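Local coordinates for extracellular solute-binding protein family 1 (Pseudothermotoga lettingae, PDB 5CI5) that probably delivers a sugar to an ABC importer as its extracellular solute-binding protein, and is seen here holding alpha-D-tagatopyranose, at residues Asp137-Leu142 with Tyr245-Tyr250; Asp249-Met254 with Pro266-Leu271. All coordinates share one frame; numbering follows the deposited sequence.

Both contacts gather on the helix 247-255, which they share through D249 and Y250, and their centres lie about 7 Å apart. In contact 1 the first turn of that helix supplies E247 to R139, which hydrogen-bonds the sugar directly; in contact 2 the next turn supplies R251 to the chain around W267, whose indole lies against the same sugar. The two walls of the pocket touch one another: R139 CZ is 3.5 Å from W267 CH2, and D137 CG is 3.5 Å from W267 CZ3. D248, between E247 and R251 in sequence, forms a salt bridge with R251.

Contact 1: residues Asp137-Leu142 with Tyr245-Tyr250; sequences DCRLLL and YHEDDY. With T6T (alpha-D-tagatopyranose), chain C.
In the sugar pocket of this solute-binding protein, a buried salt bridge joins R139, in the short break between strands 128-138 and 140-144, to E247 in the first turn of helix 247-255. R139 grips the carboxylate side-on with two nitrogens. Its NE reaches E247 OE2 at 2.8 Å in an almost straight bond (175°), and its NH2 reaches E247 OE1 at 2.7 Å. Each oxygen receives its N-H on the syn lone pair, and the guanidinium and carboxylate planes lie only 26° apart, so the two flat groups meet edge on. Glutamate suits this place because its chain, extended beyond CG (chi2 178°), carries the acid from the helix to the arginine.

The pairing leaves the outer end of the guanidinium to the ligand. R139 NH1 donates to T6T O3 at 2.8 Å, while R139 NH2, already bound to E247, spends its second proton on T6T O6 at 3.0 Å. Held by two bonds to the acid, the guanidinium is probably restrained from turning, and E247 acts as a second-shell residue that positions a first-shell one. D137 completes this side of the sugar: its OD2 accepts from both T6T O1 and T6T O3, each at 2.7 Å, so O3 is bound by acid and arginine together.

The helix start that presents E247 is itself capped. H246 is the N-cap, its ND1 accepting from D248 N in the plane of the imidazole, and H246 N donates back to D249 OD2 at 3.0 Å, which makes a capping box. Q32, D85, Y135, W301 and R370 add further hydrogen bonds to the ligand. Such a mesh of charged and polar side chains round the hydroxyls is characteristic of sugar sites in periplasmic-type binding proteins.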
loop_
_atom_site.group_PDB
_atom_site.type_symbol
_atom_site.label_atom_id
_atom_site.label_comp_id
_atom_site.label_asym_id
_atom_site.label_seq_id
_atom_site.Cartn_x
_atom_site.Cartn_y
_atom_site.Cartn_z
ATOM N N ASP A 137 1.350 -5.292 -4.508
ATOM C CA ASP A 137 1.528 -5.879 -3.200
ATOM C C ASP A 137 0.180 -6.333 -2.661
ATOM O O ASP A 137 -0.871 -6.051 -3.246
ATOM C CB ASP A 137 2.180 -4.870 -2.226
ATOM C CG ASP A 137 1.309 -3.613 -1.974
ATOM O OD1 ASP A 137 0.128 -3.778 -1.611
ATOM O OD2 ASP A 137 1.814 -2.460 -2.143
ATOM N N CYS A 138 0.221 -7.051 -1.544
ATOM C CA CYS A 138 -0.976 -7.201 -0.724
ATOM C C CYS A 138 -0.495 -7.094 0.709
ATOM O O CYS A 138 0.711 -7.182 0.987
ATOM C CB CYS A 138 -1.724 -8.518 -0.991
ATOM S SG CYS A 138 -0.836 -10.014 -0.624
ATOM N N ARG A 139 -1.429 -6.851 1.615
ATOM C CA ARG A 139 -1.048 -6.595 3.002
ATOM C C ARG A 139 -1.218 -7.805 3.880
ATOM O O ARG A 139 -2.183 -8.578 3.768
ATOM C CB ARG A 139 -1.826 -5.401 3.557
ATOM C CG ARG A 139 -1.065 -4.098 3.395
ATOM C CD ARG A 139 -1.863 -2.838 3.668
ATOM N NE ARG A 139 -0.946 -1.702 3.815
ATOM C CZ ARG A 139 -0.391 -1.030 2.811
ATOM N NH1 ARG A 139 -0.694 -1.339 1.556
ATOM N NH2 ARG A 139 0.457 -0.029 3.065
ATOM N N LEU A 140 -0.225 -7.940 4.744
ATOM C CA LEU A 140 0.002 -9.127 5.570
ATOM C C LEU A 140 0.505 -8.730 6.943
ATOM O O LEU A 140 0.814 -7.557 7.189
ATOM C CB LEU A 140 1.024 -10.055 4.910
ATOM C CG LEU A 140 0.709 -10.544 3.499
ATOM C CD1 LEU A 140 1.978 -11.020 2.822
ATOM C CD2 LEU A 140 -0.312 -11.648 3.556
ATOM N N LEU A 141 0.581 -9.715 7.829
ATOM C CA LEU A 141 1.334 -9.541 9.061
ATOM C C LEU A 141 2.821 -9.627 8.725
ATOM O O LEU A 141 3.278 -10.626 8.173
ATOM C CB LEU A 141 0.954 -10.590 10.085
ATOM C CG LEU A 141 1.623 -10.474 11.435
ATOM C CD1 LEU A 141 1.027 -9.314 12.221
ATOM C CD2 LEU A 141 1.514 -11.777 12.215
ATOM N N LEU A 142 3.536 -8.556 9.055
ATOM C CA LEU A 142 5.006 -8.505 9.061
ATOM C C LEU A 142 5.478 -8.684 10.487
ATOM O O LEU A 142 4.967 -8.013 11.374
ATOM C CB LEU A 142 5.470 -7.151 8.500
ATOM C CG LEU A 142 6.967 -6.891 8.390
ATOM C CD1 LEU A 142 7.608 -7.738 7.293
ATOM C CD2 LEU A 142 7.195 -5.391 8.101
ATOM N N TYR A 245 2.279 7.426 14.784
ATOM C CA TYR A 245 3.046 6.445 14.005
ATOM C C TYR A 245 2.187 5.569 13.124
ATOM O O TYR A 245 1.025 5.299 13.428
ATOM C CB TYR A 245 3.865 5.549 14.945
ATOM C CG TYR A 245 4.847 6.332 15.804
ATOM C CD1 TYR A 245 5.861 7.075 15.221
ATOM C CD2 TYR A 245 4.760 6.299 17.175
ATOM C CE1 TYR A 245 6.765 7.778 15.991
ATOM C CE2 TYR A 245 5.648 6.993 17.960
ATOM C CZ TYR A 245 6.653 7.746 17.362
ATOM O OH TYR A 245 7.579 8.457 18.127
ATOM N N HIS A 246 2.799 5.070 12.055
ATOM C CA HIS A 246 2.129 4.155 11.145
ATOM C C HIS A 246 3.096 3.060 10.686
ATOM O O HIS A 246 4.268 3.029 11.096
ATOM C CB HIS A 246 1.526 4.910 9.935
ATOM C CG HIS A 246 2.508 5.755 9.189
ATOM N ND1 HIS A 246 3.641 5.242 8.605
ATOM C CD2 HIS A 246 2.482 7.076 8.882
ATOM C CE1 HIS A 246 4.292 6.217 7.989
ATOM N NE2 HIS A 246 3.618 7.340 8.152
ATOM N N GLU A 247 2.579 2.191 9.814
ATOM C CA GLU A 247 3.324 1.067 9.241
ATOM C C GLU A 247 4.799 1.315 8.953
ATOM O O GLU A 247 5.623 0.442 9.220
ATOM C CB GLU A 247 2.727 0.636 7.904
ATOM C CG GLU A 247 1.350 0.084 7.912
ATOM C CD GLU A 247 0.882 -0.239 6.500
ATOM O OE1 GLU A 247 1.639 0.031 5.543
ATOM O OE2 GLU A 247 -0.239 -0.750 6.349
ATOM N N ASP A 248 5.132 2.448 8.328
ATOM C CA ASP A 248 6.499 2.637 7.869
ATOM C C ASP A 248 7.410 2.910 9.069
ATOM O O ASP A 248 8.520 2.379 9.139
ATOM C CB ASP A 248 6.586 3.756 6.847
ATOM C CG ASP A 248 5.756 3.474 5.606
ATOM O OD1 ASP A 248 5.835 2.329 5.112
ATOM O OD2 ASP A 248 5.069 4.392 5.088
ATOM N N ASP A 249 6.915 3.700 10.022
ATOM C CA ASP A 249 7.600 3.904 11.290
ATOM C C ASP A 249 7.797 2.564 12.014
ATOM O O ASP A 249 8.890 2.252 12.512
ATOM C CB ASP A 249 6.802 4.867 12.167
ATOM C CG ASP A 249 6.514 6.171 11.478
ATOM O OD1 ASP A 249 7.468 6.748 10.922
ATOM O OD2 ASP A 249 5.339 6.609 11.466
ATOM N N TYR A 250 6.749 1.752 12.032
ATOM C CA TYR A 250 6.819 0.463 12.729
ATOM C C TYR A 250 7.830 -0.474 12.067
ATOM O O TYR A 250 8.483 -1.252 12.768
ATOM C CB TYR A 250 5.437 -0.182 12.810
ATOM C CG TYR A 250 4.439 0.647 13.600
ATOM C CD1 TYR A 250 4.826 1.317 14.755
ATOM C CD2 TYR A 250 3.107 0.785 13.182
ATOM C CE1 TYR A 250 3.920 2.069 15.476
ATOM C CE2 TYR A 250 2.208 1.545 13.887
ATOM C CZ TYR A 250 2.617 2.189 15.040
ATOM O OH TYR A 250 1.750 2.933 15.786
HETATM O O3 T6T C . 0.332 -0.561 -0.941
HETATM C C3 T6T C . 0.920 0.632 -1.449
HETATM C C4 T6T C . -0.182 1.672 -1.654
HETATM O O4 T6T C . -1.222 1.127 -2.478
HETATM C C5 T6T C . -0.717 2.062 -0.293
HETATM O O5 T6T C . -1.747 3.043 -0.429
HETATM C C6 T6T C . 0.414 2.574 0.593
HETATM O O6 T6T C . 1.391 1.544 0.740
HETATM C C2 T6T C . 1.966 1.119 -0.499
HETATM O O2 T6T C . 2.677 2.213 -1.091
HETATM C C1 T6T C . 2.982 0.005 -0.163
HETATM O O1 T6T C . 3.576 -0.559 -1.275
#

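Contact 2: residues Asp249-Met254 with Pro266-Leu271; sequences DYRNMM and PWSFPL. With T6T (alpha-D-tagatopyranose), chain C.
R251 lies with its flat guanidinium against the aliphatic side chain of L271, and this is the close part of the contact between helix 247-255 and the chain entering helix 268-275. L271 CD1 sits over the centre of one guanidinium face, 3.7 Å above the plane, and L271 CB comes to 3.4 Å from R251 NE. Leucine fits here because its branch offers a nonpolar surface to the face of the group, leaving the N-H edge for polar partners. The extended first part of the chain brings R251 CD to 3.6 Å from S268 O; the bend at chi3 (63°) then turns the guanidinium back toward the start of its own helix, where D248 lies.

At the edge the fit is looser, and water takes over. One water accepts from R251 NH1 and hydrogen-bonds S268 OG; a second accepts from R251 NE at 2.8 Å and has N252 OD1 among more acceptors than its protons can serve. The charge is paired with D248, and S268 OG also bonds to G265 N.

Of these residues W267 alone reaches the sugar; R251, S268 and L271 lie behind it. W267 offers the sugar an aromatic face, as in many carbohydrate-binding proteins, although here the exocyclic C1-O1 group, not the pyranose ring, lies on it. T6T C1 lies over the centre of the indole, 3.3 Å above the plane; S268 OG approaches the opposite face near its rim. Replacing W267 with an alanine would probably leave the C1 end of the sugar without the flat surface it packs on and open a gap beside R139 and D137. Toward R251 the indole makes only a distant approach, W267 NE1 lying 4.1 Å from R251 NH1.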
loop_
_atom_site.group_PDB
_atom_site.type_symbol
_atom_site.label_atom_id
_atom_site.label_comp_id
_atom_site.label_asym_id
_atom_site.label_seq_id
_atom_site.Cartn_x
_atom_site.Cartn_y
_atom_site.Cartn_z
ATOM N N ASP A 249 6.915 3.700 10.022
ATOM C CA ASP A 249 7.600 3.904 11.290
ATOM C C ASP A 249 7.797 2.564 12.014
ATOM O O ASP A 249 8.890 2.252 12.512
ATOM C CB ASP A 249 6.802 4.867 12.167
ATOM C CG ASP A 249 6.514 6.171 11.478
ATOM O OD1 ASP A 249 7.468 6.748 10.922
ATOM O OD2 ASP A 249 5.339 6.609 11.466
ATOM N N TYR A 250 6.749 1.752 12.032
ATOM C CA TYR A 250 6.819 0.463 12.729
ATOM C C TYR A 250 7.830 -0.474 12.067
ATOM O O TYR A 250 8.483 -1.252 12.768
ATOM C CB TYR A 250 5.437 -0.182 12.810
ATOM C CG TYR A 250 4.439 0.647 13.600
ATOM C CD1 TYR A 250 4.826 1.317 14.755
ATOM C CD2 TYR A 250 3.107 0.785 13.182
ATOM C CE1 TYR A 250 3.920 2.069 15.476
ATOM C CE2 TYR A 250 2.208 1.545 13.887
ATOM C CZ TYR A 250 2.617 2.189 15.040
ATOM O OH TYR A 250 1.750 2.933 15.786
ATOM N N ARG A 251 7.955 -0.429 10.740
ATOM C CA ARG A 251 8.939 -1.253 10.038
ATOM C C ARG A 251 10.345 -0.837 10.458
ATOM O O ARG A 251 11.217 -1.675 10.693
ATOM C CB ARG A 251 8.785 -1.136 8.514
ATOM C CG ARG A 251 9.750 -1.981 7.724
ATOM C CD ARG A 251 9.711 -1.658 6.231
ATOM N NE ARG A 251 10.113 -0.284 5.956
ATOM C CZ ARG A 251 9.291 0.690 5.552
ATOM N NH1 ARG A 251 7.993 0.482 5.337
ATOM N NH2 ARG A 251 9.786 1.895 5.330
ATOM N N ASN A 252 10.579 0.468 10.548
ATOM C CA ASN A 252 11.883 0.936 10.970
ATOM C C ASN A 252 12.173 0.579 12.430
ATOM O O ASN A 252 13.294 0.234 12.779
ATOM C CB ASN A 252 11.987 2.438 10.706
ATOM C CG ASN A 252 12.208 2.734 9.228
ATOM O OD1 ASN A 252 13.083 2.144 8.616
ATOM N ND2 ASN A 252 11.379 3.596 8.644
HETATM N N MSE A 253 11.147 0.593 13.270
HETATM C CA MSE A 253 11.308 0.196 14.664
HETATM C C MSE A 253 11.511 -1.304 14.745
HETATM O O MSE A 253 12.266 -1.798 15.605
HETATM C CB MSE A 253 10.102 0.620 15.489
HETATM C CG MSE A 253 9.954 2.129 15.577
HETATM SE SE MSE A 253 8.333 2.629 16.497
HETATM C CE MSE A 253 8.346 4.533 16.126
HETATM N N MSE A 254 10.866 -2.040 13.848
HETATM C CA MSE A 254 11.043 -3.478 13.829
HETATM C C MSE A 254 12.520 -3.814 13.530
HETATM O O MSE A 254 13.083 -4.754 14.093
HETATM C CB MSE A 254 10.108 -4.126 12.806
HETATM C CG MSE A 254 10.173 -5.619 12.831
HETATM SE SE MSE A 254 8.906 -6.448 11.598
HETATM C CE MSE A 254 7.248 -5.763 12.373
ATOM N N PRO A 266 5.327 -6.980 0.565
ATOM C CA PRO A 266 6.601 -7.147 -0.162
ATOM C C PRO A 266 7.409 -5.876 -0.369
ATOM O O PRO A 266 8.624 -5.989 -0.518
ATOM C CB PRO A 266 6.143 -7.766 -1.503
ATOM C CG PRO A 266 4.690 -7.470 -1.614
ATOM C CD PRO A 266 4.187 -7.523 -0.182
ATOM N N TRP A 267 6.799 -4.686 -0.337
ATOM C CA TRP A 267 7.595 -3.447 -0.393
ATOM C C TRP A 267 8.473 -3.280 0.850
ATOM O O TRP A 267 9.500 -2.593 0.812
ATOM C CB TRP A 267 6.692 -2.215 -0.557
ATOM C CG TRP A 267 5.930 -1.893 0.678
ATOM C CD1 TRP A 267 6.272 -0.983 1.632
ATOM C CD2 TRP A 267 4.699 -2.478 1.107
ATOM N NE1 TRP A 267 5.343 -0.975 2.641
ATOM C CE2 TRP A 267 4.363 -1.889 2.348
ATOM C CE3 TRP A 267 3.848 -3.450 0.569
ATOM C CZ2 TRP A 267 3.221 -2.249 3.052
ATOM C CZ3 TRP A 267 2.709 -3.785 1.260
ATOM C CH2 TRP A 267 2.400 -3.184 2.487
ATOM N N SER A 268 8.066 -3.910 1.951
ATOM C CA SER A 268 8.765 -3.812 3.207
ATOM C C SER A 268 10.133 -4.454 3.168
ATOM O O SER A 268 11.005 -4.112 3.963
ATOM C CB SER A 268 7.982 -4.491 4.327
ATOM O OG SER A 268 6.656 -4.021 4.398
ATOM N N PHE A 269 10.305 -5.426 2.278
ATOM C CA PHE A 269 11.482 -6.281 2.355
ATOM C C PHE A 269 12.795 -5.534 2.065
ATOM O O PHE A 269 13.691 -5.558 2.914
ATOM C CB PHE A 269 11.322 -7.480 1.432
ATOM C CG PHE A 269 10.113 -8.335 1.715
ATOM C CD1 PHE A 269 9.421 -8.277 2.919
ATOM C CD2 PHE A 269 9.685 -9.235 0.759
ATOM C CE1 PHE A 269 8.322 -9.102 3.145
ATOM C CE2 PHE A 269 8.589 -10.060 1.003
ATOM C CZ PHE A 269 7.910 -9.992 2.177
ATOM N N PRO A 270 12.921 -4.851 0.912
ATOM C CA PRO A 270 14.180 -4.110 0.713
ATOM C C PRO A 270 14.374 -2.988 1.725
ATOM O O PRO A 270 15.513 -2.656 2.104
ATOM C CB PRO A 270 14.046 -3.561 -0.717
ATOM C CG PRO A 270 12.560 -3.577 -1.012
ATOM C CD PRO A 270 12.058 -4.798 -0.281
ATOM N N LEU A 271 13.268 -2.413 2.181
ATOM C CA LEU A 271 13.362 -1.272 3.085
ATOM C C LEU A 271 13.824 -1.698 4.474
ATOM O O LEU A 271 14.648 -1.020 5.082
ATOM C CB LEU A 271 12.019 -0.543 3.159
ATOM C CG LEU A 271 11.567 0.009 1.798
ATOM C CD1 LEU A 271 10.151 0.593 1.894
ATOM C CD2 LEU A 271 12.514 1.060 1.246
HETATM O O3 T6T C . 0.332 -0.561 -0.941
HETATM C C3 T6T C . 0.920 0.632 -1.449
HETATM C C4 T6T C . -0.182 1.672 -1.654
HETATM O O4 T6T C . -1.222 1.127 -2.478
HETATM C C5 T6T C . -0.717 2.062 -0.293
HETATM O O5 T6T C . -1.747 3.043 -0.429
HETATM C C6 T6T C . 0.414 2.574 0.593
HETATM O O6 T6T C . 1.391 1.544 0.740
HETATM C C2 T6T C . 1.966 1.119 -0.499
HETATM O O2 T6T C . 2.677 2.213 -1.091
HETATM C C1 T6T C . 2.982 0.005 -0.163
HETATM O O1 T6T C . 3.576 -0.559 -1.275
HETATM O O HOH W 1 6.181 -1.900 5.859
HETATM O O HOH W 2 12.657 0.010 7.054
#